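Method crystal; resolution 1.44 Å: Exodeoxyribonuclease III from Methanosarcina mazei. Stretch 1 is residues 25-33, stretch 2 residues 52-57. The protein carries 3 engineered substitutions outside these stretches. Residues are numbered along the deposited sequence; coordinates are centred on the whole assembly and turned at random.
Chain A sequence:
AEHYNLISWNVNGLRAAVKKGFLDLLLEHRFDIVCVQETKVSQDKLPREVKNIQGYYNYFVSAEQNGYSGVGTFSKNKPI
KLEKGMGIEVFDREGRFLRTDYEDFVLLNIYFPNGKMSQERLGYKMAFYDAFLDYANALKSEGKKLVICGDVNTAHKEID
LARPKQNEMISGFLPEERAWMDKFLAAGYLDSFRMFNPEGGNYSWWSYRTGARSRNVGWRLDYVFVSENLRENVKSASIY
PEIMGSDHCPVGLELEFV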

# COMPACT_ATOMS: atom_id res chain seq x y z
N LEU A 25 13.85 0.54 -10.52
CA LEU A 25 12.76 1.47 -10.30
C LEU A 25 13.21 2.60 -9.38
O LEU A 25 12.95 3.77 -9.62
CB LEU A 25 11.57 0.74 -9.71
CG LEU A 25 10.29 1.48 -9.38
CD1 LEU A 25 9.10 0.50 -9.38
CD2 LEU A 25 10.47 2.10 -8.04
N LEU A 26 13.90 2.24 -8.32
CA LEU A 26 14.32 3.26 -7.37
C LEU A 26 15.40 4.15 -7.94
O LEU A 26 15.26 5.39 -7.88
CB LEU A 26 14.79 2.55 -6.08
CG LEU A 26 15.16 3.47 -4.93
CD1 LEU A 26 14.04 4.40 -4.50
CD2 LEU A 26 15.63 2.56 -3.77
N LEU A 27 16.46 3.57 -8.51
CA LEU A 27 17.62 4.35 -8.93
C LEU A 27 17.37 5.22 -10.18
O LEU A 27 18.20 6.06 -10.49
CB LEU A 27 18.79 3.42 -9.22
CG LEU A 27 19.32 2.66 -8.00
CD1 LEU A 27 20.50 1.85 -8.42
CD2 LEU A 27 19.70 3.62 -6.90
N GLU A 28 16.25 5.00 -10.84
CA GLU A 28 15.86 5.83 -11.96
C GLU A 28 15.50 7.26 -11.49
O GLU A 28 15.52 8.21 -12.28
CB GLU A 28 14.66 5.18 -12.68
CG GLU A 28 14.33 5.84 -14.02
CD GLU A 28 13.21 5.11 -14.72
OE1 GLU A 28 12.23 4.67 -14.09
OE2 GLU A 28 13.36 5.00 -15.96
N HIS A 29 15.13 7.37 -10.23
CA HIS A 29 14.76 8.69 -9.64
C HIS A 29 13.48 9.29 -10.22
O HIS A 29 13.23 10.48 -10.09
CB HIS A 29 15.93 9.66 -9.76
CG HIS A 29 16.90 9.52 -8.65
ND1 HIS A 29 16.95 10.42 -7.61
CD2 HIS A 29 17.76 8.53 -8.34
CE1 HIS A 29 17.85 10.03 -6.74
NE2 HIS A 29 18.36 8.88 -7.15
N ARG A 30 12.70 8.45 -10.90
CA ARG A 30 11.45 8.89 -11.49
C ARG A 30 10.45 9.32 -10.41
O ARG A 30 9.65 10.26 -10.62
CB ARG A 30 10.88 7.73 -12.32
CG ARG A 30 9.66 8.07 -13.17
CD ARG A 30 9.38 6.92 -14.18
NE ARG A 30 8.20 7.32 -14.95
CZ ARG A 30 7.89 6.84 -16.16
NH1 ARG A 30 8.63 5.88 -16.71
NH2 ARG A 30 6.83 7.29 -16.80
N PHE A 31 10.48 8.70 -9.22
CA PHE A 31 9.44 8.91 -8.20
C PHE A 31 9.99 9.67 -7.01
O PHE A 31 11.10 9.41 -6.53
CB PHE A 31 8.85 7.55 -7.80
CG PHE A 31 8.15 6.92 -8.96
CD1 PHE A 31 6.88 7.37 -9.32
CD2 PHE A 31 8.78 5.98 -9.76
CE1 PHE A 31 6.20 6.86 -10.44
CE2 PHE A 31 8.09 5.47 -10.90
CZ PHE A 31 6.82 5.91 -11.22
N ASP A 32 9.19 10.62 -6.51
CA ASP A 32 9.55 11.35 -5.31
C ASP A 32 9.46 10.50 -4.04
O ASP A 32 10.21 10.71 -3.11
CB ASP A 32 8.67 12.59 -5.15
CG ASP A 32 8.83 13.53 -6.31
OD1 ASP A 32 9.84 14.25 -6.35
OD2 ASP A 32 7.98 13.54 -7.22
N ILE A 33 8.51 9.58 -4.04
CA ILE A 33 8.31 8.67 -2.93
C ILE A 33 8.08 7.31 -3.47
O ILE A 33 7.30 7.14 -4.42
CB ILE A 33 7.12 9.13 -2.06
CG1 ILE A 33 7.33 10.55 -1.54
CG2 ILE A 33 6.90 8.12 -0.90
CD1 ILE A 33 6.07 11.11 -0.79
N ASN A 52 22.41 2.09 1.29
CA ASN A 52 22.92 3.40 0.91
C ASN A 52 22.64 3.72 -0.54
O ASN A 52 23.54 3.88 -1.37
CB ASN A 52 24.42 3.49 1.21
CG ASN A 52 24.71 3.59 2.70
OD1 ASN A 52 24.56 4.65 3.30
ND2 ASN A 52 25.09 2.47 3.31
N ILE A 53 21.34 3.80 -0.84
CA ILE A 53 20.84 4.48 -2.01
C ILE A 53 21.25 5.93 -1.84
O ILE A 53 21.40 6.37 -0.71
CB ILE A 53 19.32 4.35 -2.11
CG1 ILE A 53 18.96 2.89 -2.34
CG2 ILE A 53 18.77 5.19 -3.24
CD1 ILE A 53 19.33 2.40 -3.69
N GLN A 54 21.45 6.63 -2.96
CA GLN A 54 21.81 8.03 -2.99
C GLN A 54 20.67 8.88 -3.58
O GLN A 54 20.00 8.46 -4.54
CB GLN A 54 23.11 8.25 -3.80
CG GLN A 54 23.25 7.44 -5.10
CD GLN A 54 23.37 5.92 -4.89
OE1 GLN A 54 24.19 5.45 -4.08
NE2 GLN A 54 22.54 5.14 -5.59
N GLY A 55 20.47 10.07 -3.01
CA GLY A 55 19.39 10.97 -3.38
C GLY A 55 18.05 10.58 -2.76
O GLY A 55 17.06 11.24 -3.06
N TYR A 56 18.01 9.50 -1.97
CA TYR A 56 16.78 9.13 -1.21
C TYR A 56 17.09 8.93 0.27
O TYR A 56 18.13 8.41 0.61
CB TYR A 56 16.14 7.85 -1.72
CG TYR A 56 15.42 7.97 -3.04
CD1 TYR A 56 14.07 8.28 -3.08
CD2 TYR A 56 16.09 7.70 -4.23
CE1 TYR A 56 13.35 8.36 -4.32
CE2 TYR A 56 15.41 7.80 -5.45
CZ TYR A 56 14.05 8.12 -5.49
OH TYR A 56 13.41 8.21 -6.71
N TYR A 57 16.18 9.38 1.10
CA TYR A 57 16.09 8.96 2.50
C TYR A 57 15.34 7.65 2.48
O TYR A 57 14.44 7.46 1.65
CB TYR A 57 15.37 9.99 3.35
CG TYR A 57 16.14 11.30 3.41
CD1 TYR A 57 17.10 11.51 4.40
CD2 TYR A 57 15.91 12.33 2.49
CE1 TYR A 57 17.82 12.68 4.46
CE2 TYR A 57 16.63 13.52 2.55
CZ TYR A 57 17.59 13.67 3.53
OH TYR A 57 18.32 14.84 3.60
O HOH W 1 12.26 6.38 -8.54

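The contact is built around one aromatic side chain. Tyr56 points its CA-to-CB bond toward the first stretch, takes the m rotamer at chi1, and lays a buried ring along the turn that follows the helix; it contributes far more covered area than any other residue in the 433 Å² joined here.

The shortest polar link across the two stretches, 2.6 Å from Tyr56 OH to Phe31 O, lies at the tip of that ring. The hydroxyl donates, and the carbonyl sits at the ring edge, near its plane, where a phenol can reach it without giving up its faces. The same hydroxyl accepts from water 1, with Tyr56 OH 2.8 Å from the water O. That water O also donates to Leu25 O at 2.9 Å and accepts from Phe31 N at 3.0 Å, so a single molecule ties the tyrosine to Leu25 in the helix and to the segment leaving it. A phenol suits this place because it combines an apolar ring with a terminal group that can donate and accept at once. The second direct hydrogen bond is weak: His29 NE2 donates to Gln54 O at 3.1 Å with an angle of 134°.

Apolar packing fills the space behind the hydroxyl. Buried Leu26, chi1 t and chi2 p, starts sideways but brings its end nearer, placing CD1 3.7 Å from the centroid of the Tyr56 ring and almost on the ring normal, a CH-pi contact over the face. Its other methyl, Leu26 CD2, lies 3.6 Å from Ile53 CG1, so the branched apolar end suits a place between both residues. The CA-to-CB bond of Ile53 points toward the first stretch, and its side chain also meets Leu27, whose CD2 is 3.5 Å from Ile53 CD1. Partly exposed Ile53 offers the two leucines a wholly apolar side chain. Leu27 is exposed, yet its side-chain end turns in to add its methyl to this aliphatic patch.

His29 joins the polar and aromatic parts. It is the first residue to leave helical geometry, with positive phi, while His29 N still bonds back to Leu26 O at 3.1 Å. Its ring meets the Tyr56 ring obliquely, centroids 4.7 Å apart and planes at 47°; Tyr56 CE2 lies over one imidazole face, while Gln54 O and Gly55 CA lie at the edge.

Gly55 fits that edge for two reasons. Its positive phi favours glycine, and an ideal CB would stand 2.5 Å from His29 CE1, a clash; without one, Gly55 CA approaches His29 CE1 to 3.8 Å.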